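Local structure of BlEst2 (6WPX) at residues A[160-164]-A[292-296]; A[126-131]-A[187-191]; A[287-291]-A[390-394]. The protein probably hydrolyses ester bonds as a lipase or esterase with an alpha/beta-hydrolase core, its C-terminal domain having an autoinhibitory effect. One frame throughout, in Å; residues are numbered along the deposited sequence.

Interaction 1: residues A[160-164]-A[292-296]; sequences NWAGW and IRGGE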
loop_
_atom_site.group_PDB
_atom_site.type_symbol
_atom_site.label_atom_id
_atom_site.label_comp_id
_atom_site.label_asym_id
_atom_site.label_seq_id
_atom_site.Cartn_x
_atom_site.Cartn_y
_atom_site.Cartn_z
ATOM N N ASN A 160 12.408 6.741 -6.797
ATOM C CA ASN A 160 13.499 7.710 -6.767
ATOM C C ASN A 160 13.227 8.931 -5.909
ATOM O O ASN A 160 14.060 9.251 -5.083
ATOM C CB ASN A 160 13.897 8.130 -8.200
ATOM C CG ASN A 160 14.644 7.034 -8.904
ATOM O OD1 ASN A 160 14.073 6.001 -9.239
ATOM N ND2 ASN A 160 15.937 7.215 -9.104
ATOM N N TRP A 161 12.096 9.615 -6.104
ATOM C CA TRP A 161 11.836 10.839 -5.322
ATOM C C TRP A 161 11.723 10.595 -3.827
ATOM O O TRP A 161 12.049 11.487 -3.062
ATOM C CB TRP A 161 10.616 11.621 -5.829
ATOM C CG TRP A 161 10.763 12.217 -7.204
ATOM C CD1 TRP A 161 9.949 12.003 -8.282
ATOM C CD2 TRP A 161 11.733 13.197 -7.620
ATOM N NE1 TRP A 161 10.383 12.747 -9.358
ATOM C CE2 TRP A 161 11.481 13.483 -8.980
ATOM C CE3 TRP A 161 12.830 13.815 -6.991
ATOM C CZ2 TRP A 161 12.258 14.383 -9.709
ATOM C CZ3 TRP A 161 13.605 14.698 -7.720
ATOM C CH2 TRP A 161 13.316 14.975 -9.061
ATOM N N ALA A 162 11.277 9.386 -3.410
ATOM C CA ALA A 162 11.084 9.000 -2.003
ATOM C C ALA A 162 12.361 8.528 -1.312
ATOM O O ALA A 162 12.311 8.230 -0.127
ATOM C CB ALA A 162 10.031 7.899 -1.918
ATOM N N GLY A 163 13.473 8.458 -2.052
ATOM C CA GLY A 163 14.769 7.973 -1.582
ATOM C C GLY A 163 15.260 8.571 -0.281
ATOM O O GLY A 163 15.594 7.840 0.665
ATOM N N TRP A 164 15.297 9.906 -0.221
ATOM C CA TRP A 164 15.767 10.640 0.950
ATOM C C TRP A 164 14.888 10.409 2.171
ATOM O O TRP A 164 15.407 10.103 3.240
ATOM C CB TRP A 164 15.910 12.127 0.630
ATOM C CG TRP A 164 16.855 12.405 -0.507
ATOM C CD1 TRP A 164 18.198 12.616 -0.421
ATOM C CD2 TRP A 164 16.527 12.471 -1.901
ATOM N NE1 TRP A 164 18.721 12.862 -1.671
ATOM C CE2 TRP A 164 17.722 12.763 -2.599
ATOM C CE3 TRP A 164 15.341 12.302 -2.634
ATOM C CZ2 TRP A 164 17.763 12.888 -3.993
ATOM C CZ3 TRP A 164 15.383 12.430 -4.015
ATOM C CH2 TRP A 164 16.578 12.731 -4.679
ATOM N N ILE A 292 5.139 14.622 -8.304
ATOM C CA ILE A 292 5.985 14.254 -7.168
ATOM C C ILE A 292 7.385 14.790 -7.259
ATOM O O ILE A 292 8.021 14.694 -8.299
ATOM C CB ILE A 292 6.035 12.688 -7.004
ATOM C CG1 ILE A 292 4.644 12.045 -6.915
ATOM C CG2 ILE A 292 6.927 12.233 -5.827
ATOM C CD1 ILE A 292 4.654 10.540 -7.100
ATOM N N ARG A 293 7.901 15.267 -6.102
ATOM C CA ARG A 293 9.291 15.669 -5.904
ATOM C C ARG A 293 9.758 15.156 -4.551
ATOM O O ARG A 293 8.953 14.781 -3.719
ATOM C CB ARG A 293 9.503 17.193 -6.059
ATOM C CG ARG A 293 9.371 17.710 -7.503
ATOM C CD ARG A 293 10.510 17.226 -8.403
ATOM N NE ARG A 293 10.413 17.725 -9.787
ATOM C CZ ARG A 293 9.789 17.089 -10.773
ATOM N NH1 ARG A 293 9.132 15.965 -10.536
ATOM N NH2 ARG A 293 9.772 17.602 -11.993
ATOM N N GLY A 294 11.055 15.097 -4.367
ATOM C CA GLY A 294 11.669 14.665 -3.127
ATOM C C GLY A 294 13.066 15.226 -3.016
ATOM O O GLY A 294 13.621 15.732 -3.986
ATOM N N GLY A 295 13.645 15.118 -1.840
ATOM C CA GLY A 295 14.990 15.628 -1.620
ATOM C C GLY A 295 15.229 15.845 -0.153
ATOM O O GLY A 295 14.558 15.248 0.692
ATOM N N GLU A 296 16.160 16.716 0.139
ATOM C CA GLU A 296 16.528 17.107 1.481
ATOM C C GLU A 296 16.448 18.610 1.543
ATOM O O GLU A 296 16.631 19.295 0.524
ATOM C CB GLU A 296 17.951 16.636 1.803
ATOM C CG GLU A 296 17.990 15.156 2.161
ATOM C CD GLU A 296 19.365 14.534 2.348
ATOM O OE1 GLU A 296 20.372 15.131 1.905
ATOM O OE2 GLU A 296 19.429 13.427 2.926
HETATM O O HOH W 1 17.726 11.171 4.324
#
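Trp161 and Trp164 lay their indoles along the glycine-rich run 292-296, packing on the edge strand of a sheet through CH-pi contacts that join the alpha/beta-hydrolase part of the chain to its C-terminal beta part. Residues 160-164 fall between strands 138-144 and 201-205, where alpha/beta hydrolases commonly carry lid helices, and 290-297 is the outermost strand of an antiparallel five-stranded sheet. A type I turn from Asn160 to Gly163 leads into helix 163-169 and presents both tryptophans to the same strand.

Trp161 receives Arg293 alongside: CD of Arg293 lies over the six-membered ring, 3.7 Å from its centroid, and the guanidinium follows nearly flush, the planes 19° apart. The arginine chain bends at chi2 (-69°) to reach this place, and its NH1 gives a hydrogen bond to its neighbour's carbonyl, Ile292 O, at 2.8 Å. Asp452 holds both polar ends, accepting from Trp161 NE1 and forming a salt bridge with Arg293 NH1.

Glycines suit the middle of the strand because the loop comes so close. Gly294 CA points a hydrogen at Trp161 O, 3.2 Å away and almost straight at 170°, and a beta carbon there would collide with that oxygen. Gly295 adopts backbone angles that a side chain would not tolerate, and its bare CA sits over the six-membered ring of Trp164, 3.8 Å from the centroid. Beyond it, Glu296 CD packs 3.6 Å from Trp164 CD1, and water 1 donates to both Trp164 O (2.8 Å) and Glu296 OE2 (3.2 Å).

Interaction 2: residues A[126-131]-A[187-191]; sequences QSALIH and FRDQT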
loop_
_atom_site.group_PDB
_atom_site.type_symbol
_atom_site.label_atom_id
_atom_site.label_comp_id
_atom_site.label_asym_id
_atom_site.label_seq_id
_atom_site.Cartn_x
_atom_site.Cartn_y
_atom_site.Cartn_z
ATOM N N GLN A 126 -0.800 -16.977 3.401
ATOM C CA GLN A 126 -0.812 -17.763 2.160
ATOM C C GLN A 126 0.489 -18.429 1.945
ATOM O O GLN A 126 0.503 -19.576 1.523
ATOM C CB GLN A 126 -1.113 -16.905 0.941
ATOM C CG GLN A 126 -2.558 -16.842 0.589
ATOM C CD GLN A 126 -2.719 -16.591 -0.890
ATOM O OE1 GLN A 126 -2.076 -15.709 -1.455
ATOM N NE2 GLN A 126 -3.609 -17.328 -1.535
ATOM N N SER A 127 1.588 -17.713 2.206
ATOM C CA SER A 127 2.925 -18.271 2.078
ATOM C C SER A 127 3.057 -19.477 3.011
ATOM O O SER A 127 3.534 -20.517 2.568
ATOM C CB SER A 127 3.974 -17.222 2.414
ATOM O OG SER A 127 5.247 -17.835 2.479
ATOM N N ALA A 128 2.626 -19.343 4.292
ATOM C CA ALA A 128 2.681 -20.442 5.259
ATOM C C ALA A 128 1.942 -21.646 4.708
ATOM O O ALA A 128 2.513 -22.729 4.652
ATOM C CB ALA A 128 2.050 -20.026 6.591
ATOM N N LEU A 129 0.716 -21.455 4.233
ATOM C CA LEU A 129 -0.097 -22.574 3.748
ATOM C C LEU A 129 0.359 -23.190 2.442
ATOM O O LEU A 129 0.420 -24.409 2.338
ATOM C CB LEU A 129 -1.555 -22.134 3.640
ATOM C CG LEU A 129 -2.394 -22.357 4.898
ATOM C CD1 LEU A 129 -1.970 -21.474 6.019
ATOM C CD2 LEU A 129 -3.815 -22.077 4.620
ATOM N N ILE A 130 0.636 -22.349 1.437
ATOM C CA ILE A 130 0.975 -22.826 0.106
ATOM C C ILE A 130 2.460 -23.191 -0.049
ATOM O O ILE A 130 2.765 -24.293 -0.480
ATOM C CB ILE A 130 0.478 -21.785 -0.938
ATOM C CG1 ILE A 130 -1.085 -21.772 -0.960
ATOM C CG2 ILE A 130 1.098 -22.043 -2.338
ATOM C CD1 ILE A 130 -1.769 -20.577 -1.571
ATOM N N HIS A 131 3.366 -22.284 0.283
ATOM C CA HIS A 131 4.798 -22.496 0.092
ATOM C C HIS A 131 5.490 -23.177 1.289
ATOM O O HIS A 131 6.615 -23.651 1.146
ATOM C CB HIS A 131 5.474 -21.173 -0.297
ATOM C CG HIS A 131 4.853 -20.540 -1.507
ATOM N ND1 HIS A 131 4.907 -21.148 -2.750
ATOM C CD2 HIS A 131 4.158 -19.387 -1.619
ATOM C CE1 HIS A 131 4.285 -20.333 -3.583
ATOM N NE2 HIS A 131 3.815 -19.261 -2.950
ATOM N N PHE A 187 4.743 -12.832 -6.858
ATOM C CA PHE A 187 4.263 -13.710 -5.779
ATOM C C PHE A 187 2.919 -14.321 -6.186
ATOM O O PHE A 187 2.749 -15.522 -6.049
ATOM C CB PHE A 187 4.138 -12.969 -4.427
ATOM C CG PHE A 187 3.642 -13.860 -3.303
ATOM C CD1 PHE A 187 4.514 -14.714 -2.627
ATOM C CD2 PHE A 187 2.293 -13.880 -2.950
ATOM C CE1 PHE A 187 4.040 -15.570 -1.617
ATOM C CE2 PHE A 187 1.824 -14.738 -1.952
ATOM C CZ PHE A 187 2.699 -15.560 -1.276
ATOM N N ARG A 188 1.994 -13.508 -6.746
ATOM C CA ARG A 188 0.690 -13.974 -7.246
ATOM C C ARG A 188 0.891 -15.070 -8.296
ATOM O O ARG A 188 0.265 -16.130 -8.214
ATOM C CB ARG A 188 -0.124 -12.806 -7.856
ATOM C CG ARG A 188 -0.647 -11.793 -6.833
ATOM C CD ARG A 188 -2.071 -12.083 -6.333
ATOM N NE ARG A 188 -2.142 -13.403 -5.714
ATOM C CZ ARG A 188 -1.737 -13.682 -4.484
ATOM N NH1 ARG A 188 -1.749 -14.927 -4.046
ATOM N NH2 ARG A 188 -1.338 -12.711 -3.669
ATOM N N ASP A 189 1.809 -14.837 -9.250
ATOM C CA ASP A 189 2.112 -15.791 -10.312
ATOM C C ASP A 189 2.586 -17.169 -9.788
ATOM O O ASP A 189 2.181 -18.191 -10.335
ATOM C CB ASP A 189 3.122 -15.193 -11.294
ATOM C CG ASP A 189 3.432 -16.121 -12.460
ATOM O OD1 ASP A 189 2.618 -16.175 -13.406
ATOM O OD2 ASP A 189 4.454 -16.838 -12.392
ATOM N N GLN A 190 3.431 -17.180 -8.737
ATOM C CA GLN A 190 4.002 -18.375 -8.092
ATOM C C GLN A 190 3.058 -19.052 -7.106
ATOM O O GLN A 190 3.341 -20.158 -6.645
ATOM C CB GLN A 190 5.250 -17.970 -7.290
ATOM C CG GLN A 190 6.433 -17.420 -8.099
ATOM C CD GLN A 190 7.626 -17.276 -7.189
ATOM O OE1 GLN A 190 7.584 -16.567 -6.171
ATOM N NE2 GLN A 190 8.692 -18.006 -7.492
ATOM N N THR A 191 1.983 -18.368 -6.715
ATOM C CA THR A 191 1.075 -18.846 -5.683
ATOM C C THR A 191 -0.284 -19.328 -6.198
ATOM O O THR A 191 -0.762 -20.381 -5.779
ATOM C CB THR A 191 0.925 -17.720 -4.623
ATOM O OG1 THR A 191 2.224 -17.345 -4.164
ATOM C CG2 THR A 191 0.060 -18.109 -3.423
HETATM O O HOH W 2 -1.214 -13.185 -0.886
#
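Gln126 and Arg188 reach across between helices 121-131 and 181-191, NH1 of the arginine donating to OE1 of the glutamine at 2.7 Å. The donor lies in the carbonyl plane on a lone pair of OE1, although the bond is bent to 142° at the hydrogen. Water 2 gives OE1 a second donor and accepts from Arg188 NH2, while Gln126 NE2 is paired with Tyr243 OH. The buried guanidinium is served further by a salt bridge from NH1 to Asp192 and a bond from NH2 to His148 O; bends at chi2 and chi3 bring it round to these partners.

In the alpha/beta-hydrolase fold, helix 121-131 follows central strand 113-118, the position after the nucleophile elbow; here the two helix segments run 34° apart, their axes 11.6 Å from each other, a gap that side chains must fill.

His131 supplies the other bond, NE2 to Thr191 OG1 at 2.8 Å, nearly straight and in the imidazole plane. That hydroxyl in turn donates to Phe187 O, one turn back, from above the carbonyl plane, and sits over the centre of the Phe187 ring. With a valine in place of Thr191, His131 NE2 would probably be left without its acceptor and the imidazole freer to turn. The threonine's other branch, CG2, meets Ile130 CD1 at 3.6 Å.

Interaction 3: residues A[287-291]-A[390-394]; sequences LSYPF and NQQIK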
loop_
_atom_site.group_PDB
_atom_site.type_symbol
_atom_site.label_atom_id
_atom_site.label_comp_id
_atom_site.label_asym_id
_atom_site.label_seq_id
_atom_site.Cartn_x
_atom_site.Cartn_y
_atom_site.Cartn_z
ATOM N N LEU A 287 -8.093 6.063 -13.554
ATOM C CA LEU A 287 -6.736 6.272 -13.035
ATOM C C LEU A 287 -6.296 7.727 -13.189
ATOM O O LEU A 287 -6.412 8.291 -14.280
ATOM C CB LEU A 287 -5.713 5.289 -13.672
ATOM C CG LEU A 287 -4.188 5.441 -13.345
ATOM C CD1 LEU A 287 -3.870 5.276 -11.850
ATOM C CD2 LEU A 287 -3.381 4.395 -14.073
ATOM N N SER A 288 -5.853 8.341 -12.077
ATOM C CA SER A 288 -5.362 9.725 -11.995
ATOM C C SER A 288 -3.877 9.678 -11.711
ATOM O O SER A 288 -3.363 8.628 -11.325
ATOM C CB SER A 288 -6.062 10.481 -10.871
ATOM O OG SER A 288 -7.433 10.640 -11.193
ATOM N N TYR A 289 -3.191 10.828 -11.850
ATOM C CA TYR A 289 -1.761 10.875 -11.680
ATOM C C TYR A 289 -1.349 11.982 -10.776
ATOM O O TYR A 289 -1.968 13.054 -10.791
ATOM C CB TYR A 289 -1.078 11.036 -13.049
ATOM C CG TYR A 289 -1.447 9.941 -14.024
ATOM C CD1 TYR A 289 -0.785 8.715 -14.009
ATOM C CD2 TYR A 289 -2.505 10.102 -14.917
ATOM C CE1 TYR A 289 -1.119 7.704 -14.914
ATOM C CE2 TYR A 289 -2.888 9.075 -15.776
ATOM C CZ TYR A 289 -2.169 7.893 -15.799
ATOM O OH TYR A 289 -2.518 6.903 -16.688
ATOM N N PRO A 290 -0.281 11.760 -9.980
ATOM C CA PRO A 290 0.186 12.845 -9.107
ATOM C C PRO A 290 1.312 13.623 -9.792
ATOM O O PRO A 290 1.723 13.292 -10.890
ATOM C CB PRO A 290 0.750 12.070 -7.909
ATOM C CG PRO A 290 1.386 10.836 -8.551
ATOM C CD PRO A 290 0.550 10.538 -9.812
ATOM N N PHE A 291 1.848 14.602 -9.087
ATOM C CA PHE A 291 3.086 15.303 -9.394
ATOM C C PHE A 291 3.892 15.073 -8.138
ATOM O O PHE A 291 3.377 15.275 -7.023
ATOM C CB PHE A 291 2.910 16.811 -9.662
ATOM C CG PHE A 291 4.259 17.488 -9.799
ATOM C CD1 PHE A 291 5.033 17.313 -10.944
ATOM C CD2 PHE A 291 4.770 18.274 -8.770
ATOM C CE1 PHE A 291 6.265 17.950 -11.078
ATOM C CE2 PHE A 291 6.003 18.915 -8.907
ATOM C CZ PHE A 291 6.745 18.747 -10.059
ATOM N N ASN A 390 -6.347 13.538 -16.912
ATOM C CA ASN A 390 -5.923 12.130 -16.667
ATOM C C ASN A 390 -6.098 11.277 -17.930
ATOM O O ASN A 390 -5.224 10.497 -18.211
ATOM C CB ASN A 390 -6.578 11.531 -15.410
ATOM C CG ASN A 390 -8.065 11.252 -15.533
ATOM O OD1 ASN A 390 -8.825 12.095 -16.006
ATOM N ND2 ASN A 390 -8.481 10.061 -15.160
ATOM N N GLN A 391 -7.223 11.429 -18.629
ATOM C CA GLN A 391 -7.547 10.648 -19.849
ATOM C C GLN A 391 -6.463 10.895 -20.895
ATOM O O GLN A 391 -5.991 9.941 -21.489
ATOM C CB GLN A 391 -8.926 11.047 -20.360
ATOM C CG GLN A 391 -10.059 10.223 -19.766
ATOM C CD GLN A 391 -10.671 10.883 -18.555
ATOM O OE1 GLN A 391 -11.047 12.054 -18.585
ATOM N NE2 GLN A 391 -10.776 10.132 -17.472
ATOM N N GLN A 392 -6.053 12.149 -21.033
ATOM C CA GLN A 392 -5.052 12.559 -22.021
ATOM C C GLN A 392 -3.677 12.028 -21.678
ATOM O O GLN A 392 -2.947 11.640 -22.590
ATOM C CB GLN A 392 -5.048 14.080 -22.220
ATOM C CG GLN A 392 -6.404 14.660 -22.682
ATOM C CD GLN A 392 -7.048 13.938 -23.863
ATOM O OE1 GLN A 392 -6.420 13.671 -24.894
ATOM N NE2 GLN A 392 -8.323 13.606 -23.730
ATOM N N ILE A 393 -3.332 12.004 -20.362
ATOM C CA ILE A 393 -2.075 11.450 -19.831
ATOM C C ILE A 393 -2.030 9.971 -20.227
ATOM O O ILE A 393 -1.095 9.566 -20.909
ATOM C CB ILE A 393 -1.912 11.629 -18.278
ATOM C CG1 ILE A 393 -2.059 13.104 -17.820
ATOM C CG2 ILE A 393 -0.591 11.008 -17.760
ATOM C CD1 ILE A 393 -0.946 14.080 -18.237
ATOM N N LYS A 394 -3.076 9.189 -19.844
ATOM C CA LYS A 394 -3.181 7.767 -20.177
ATOM C C LYS A 394 -2.986 7.543 -21.687
ATOM O O LYS A 394 -2.171 6.703 -22.063
ATOM C CB LYS A 394 -4.517 7.193 -19.709
ATOM C CG LYS A 394 -4.478 5.695 -19.457
ATOM C CD LYS A 394 -5.860 5.165 -19.082
ATOM C CE LYS A 394 -5.901 3.661 -18.946
ATOM N NZ LYS A 394 -5.845 2.970 -20.264
#
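Tyr289 and Ile393 extend toward each other from their two segments and overlap side by side, so that the isoleucine's CG2 methyl comes down over one face of the phenol ring. It stands 3.8 Å from the ring centroid and 21° off the normal, a CH-pi contact displaced toward the CD2-CE2 side. CG2 lies anti to the backbone N of Ile393, which sends this branch at the ring while the CG1 arm leads away from the tyrosine; isoleucine suits the place because its beta branch sets a methyl over the ring.

The ring edge has a different partner. Asn390 O lies in the ring plane, 3.7 Å from Tyr289 CE2, while also accepting the helical bond from Lys394 N. At the far end of the phenol, the methylene chain of Lys394 crosses at about a right angle, with CG 3.6 Å from Tyr289 OH. Lysine suits this rim because its aliphatic part packs on the tyrosine while the amino group extends away.

Asn390 turns its side chain toward residues 287-291 with CG between the backbone N and the carbonyl carbon (chi1 71°). From there ND2 donates to Leu287 O at 2.9 Å and 170°; the acceptor lies in the amide plane, though the donor stands well above the carbonyl plane.

Helix 389-397 follows directly on strand 377-386 and packs against the lead-in to strand 290-297, which pairs with that same strand through Phe291 and Val383, while strand 462-473 lends Arg465 and Ile467 to Tyr289 and Phe463 to Ile393.

How the interactions relate
Interactions 1 and 3 occupy successive parts of one run of chain, 287-296, and share strand 290-297; their centres are 20 Å apart. Interaction 2 lies apart, its centre 33 Å from each of the others, among helices of the alpha/beta-hydrolase part. Along the chain the order is 126-131, 160-164, 187-191, 287-296, 390-394, so interaction 1 crosses both others, whereas interaction 2 closes before interaction 3 opens. Interaction 1 ties the region between strands 138-144 and 201-205 to the C-terminal sheet, a coupling consistent with autoinhibition by the C-terminal domain; interaction 3 joins the lead-in to that sheet's edge strand to helix 389-397.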